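Local coordinates for protein beta-lactamase II (Erythrobacter litoralis, PDB 6V72) that probably hydrolyses the beta-lactam ring of antibiotics to a substituted beta-amino acid, as a zinc-dependent class B metallo-beta-lactamase of the periplasm, at residues A114-P119 with Q151-L156. Numbering follows the deposited sequence.
With CA (calcium ion), chain D.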
loop_
_atom_site.group_PDB
_atom_site.type_symbol
_atom_site.label_atom_id
_atom_site.label_comp_id
_atom_site.label_asym_id
_atom_site.label_seq_id
_atom_site.Cartn_x
_atom_site.Cartn_y
_atom_site.Cartn_z
ATOM N N ALA A 114 -13.292 -19.799 23.451
ATOM C CA ALA A 114 -12.614 -18.748 24.200
ATOM C C ALA A 114 -11.636 -18.021 23.287
ATOM O O ALA A 114 -10.674 -18.620 22.805
ATOM C CB ALA A 114 -11.856 -19.345 25.385
ATOM N N THR A 115 -11.843 -16.731 23.106
ATOM C CA THR A 115 -11.098 -15.932 22.146
ATOM C C THR A 115 -10.169 -14.970 22.874
ATOM O O THR A 115 -10.547 -14.402 23.900
ATOM C CB THR A 115 -12.069 -15.156 21.273
ATOM O OG1 THR A 115 -13.031 -14.508 22.129
ATOM C CG2 THR A 115 -12.805 -16.124 20.353
ATOM N N TRP A 116 -8.965 -14.795 22.328
ATOM C CA TRP A 116 -7.890 -14.037 22.953
ATOM C C TRP A 116 -7.356 -12.995 21.987
ATOM O O TRP A 116 -7.216 -13.271 20.793
ATOM C CB TRP A 116 -6.734 -14.988 23.358
ATOM C CG TRP A 116 -7.107 -15.868 24.494
ATOM C CD1 TRP A 116 -7.747 -17.071 24.429
ATOM C CD2 TRP A 116 -6.914 -15.583 25.879
ATOM N NE1 TRP A 116 -7.944 -17.566 25.697
ATOM C CE2 TRP A 116 -7.446 -16.669 26.607
ATOM C CE3 TRP A 116 -6.339 -14.514 26.577
ATOM C CZ2 TRP A 116 -7.414 -16.722 27.995
ATOM C CZ3 TRP A 116 -6.313 -14.568 27.953
ATOM C CH2 TRP A 116 -6.848 -15.664 28.651
ATOM N N ALA A 117 -7.026 -11.810 22.509
ATOM C CA ALA A 117 -6.431 -10.760 21.694
ATOM C C ALA A 117 -5.565 -9.870 22.567
ATOM O O ALA A 117 -5.703 -9.853 23.794
ATOM C CB ALA A 117 -7.480 -9.894 20.988
ATOM N N HIS A 118 -4.670 -9.119 21.905
ATOM C CA HIS A 118 -3.969 -8.033 22.576
ATOM C C HIS A 118 -4.986 -7.128 23.279
ATOM O O HIS A 118 -6.041 -6.830 22.705
ATOM C CB HIS A 118 -3.159 -7.238 21.547
ATOM C CG HIS A 118 -2.225 -6.242 22.162
ATOM N ND1 HIS A 118 -2.664 -5.084 22.773
ATOM C CD2 HIS A 118 -0.872 -6.245 22.277
ATOM C CE1 HIS A 118 -1.619 -4.422 23.242
ATOM N NE2 HIS A 118 -0.523 -5.100 22.948
ATOM N N PRO A 119 -4.700 -6.648 24.503
ATOM C CA PRO A 119 -5.722 -5.882 25.246
ATOM C C PRO A 119 -6.158 -4.604 24.570
ATOM O O PRO A 119 -7.269 -4.123 24.845
ATOM C CB PRO A 119 -5.044 -5.571 26.593
ATOM C CG PRO A 119 -3.621 -5.919 26.421
ATOM C CD PRO A 119 -3.519 -6.932 25.327
ATOM N N GLN A 151 -0.964 -20.241 29.213
ATOM C CA GLN A 151 -1.418 -21.597 29.521
ATOM C C GLN A 151 -2.420 -22.090 28.492
ATOM O O GLN A 151 -2.348 -23.245 28.045
ATOM C CB GLN A 151 -2.054 -21.631 30.907
ATOM C CG GLN A 151 -2.396 -23.032 31.411
ATOM C CD GLN A 151 -3.105 -22.988 32.756
ATOM O OE1 GLN A 151 -4.159 -22.384 32.888
ATOM N NE2 GLN A 151 -2.520 -23.613 33.754
ATOM N N SER A 152 -3.371 -21.237 28.123
ATOM C CA SER A 152 -4.506 -21.672 27.318
ATOM C C SER A 152 -4.157 -21.870 25.859
ATOM O O SER A 152 -4.841 -22.633 25.168
ATOM C CB SER A 152 -5.647 -20.657 27.413
ATOM O OG SER A 152 -6.047 -20.458 28.767
ATOM N N LEU A 153 -3.119 -21.202 25.365
ATOM C CA LEU A 153 -2.787 -21.265 23.953
ATOM C C LEU A 153 -1.534 -22.080 23.695
ATOM O O LEU A 153 -1.166 -22.265 22.534
ATOM C CB LEU A 153 -2.622 -19.848 23.388
ATOM C CG LEU A 153 -3.945 -19.054 23.520
ATOM C CD1 LEU A 153 -3.775 -17.562 23.365
ATOM C CD2 LEU A 153 -4.985 -19.559 22.514
ATOM N N ALA A 154 -0.876 -22.563 24.740
ATOM C CA ALA A 154 0.237 -23.489 24.562
ATOM C C ALA A 154 -0.192 -24.646 23.659
ATOM O O ALA A 154 -1.325 -25.132 23.774
ATOM C CB ALA A 154 0.699 -24.018 25.927
ATOM N N PRO A 155 0.689 -25.138 22.768
ATOM C CA PRO A 155 2.123 -24.846 22.654
ATOM C C PRO A 155 2.487 -23.578 21.909
ATOM O O PRO A 155 3.667 -23.289 21.816
ATOM C CB PRO A 155 2.659 -26.061 21.898
ATOM C CG PRO A 155 1.496 -26.454 21.016
ATOM C CD PRO A 155 0.288 -26.268 21.909
ATOM N N LEU A 156 1.511 -22.837 21.397
ATOM C CA LEU A 156 1.839 -21.555 20.789
ATOM C C LEU A 156 2.491 -20.648 21.816
ATOM O O LEU A 156 2.050 -20.568 22.971
ATOM C CB LEU A 156 0.588 -20.877 20.235
ATOM C CG LEU A 156 -0.018 -21.588 19.027
ATOM C CD1 LEU A 156 -1.449 -21.129 18.861
ATOM C CD2 LEU A 156 0.783 -21.354 17.740
HETATM CA CA CA D . -6.443 -21.854 33.242
HETATM O O HOH W 1 -6.449 -22.299 30.804
#
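Trp116 and Leu153 make the main apolar contact between strand 114-117 and segment 151-156, on helix 147-153, a compact example of one aromatic side chain bridging a sheet and the helix that packs on it. The two side chains run obliquely to each other. Leu153 brings both methyls to the pyrrole end of the indole: CD1 lies 3.9 Å from Trp116 CG and equally near its CB, while CD2 is 4.2 Å from Trp116 CD1. Both methyls lie on the same side of the indole plane. The indole's first torsion sets CG beside the backbone N and opposite the carbonyl carbon (chi1 -70°), and a chi2 of 86° stands the ring plane roughly across the CA-CB-CG plane, carrying the benzene part along the helix toward Ser152.

There the contact is looser. Ser152 OG comes within 4.1 Å of Trp116 CZ2, a van der Waals approach, and its polar needs are met elsewhere: it is hydrogen-bonded to Glu148 O one turn back in the helix and accepts a hydrogen bond from a water 2.8 Å from Ser152 OG. That water also ligates a calcium ion, 2.5 Å from the metal, which Gln151 OE1 binds directly at 2.4 Å with Glu148 as a further ligand. Ser152 is therefore a second-shell residue of the calcium site, held to it through one water, and its OG also lies beside the benzene part.

Strand 114-117 lies between strands 89-93 and 135-139 in the large mixed sheet of this metallo-beta-lactamase fold. Asn135 and Ile137 of the latter strand also touch Trp116, whereas Leu153 reaches on to Ile63 of strand 61-65, and Arg90 NH1, from strand 89-93, is hydrogen-bonded to Ser152 O, tying this part of the chain across several neighbouring strands.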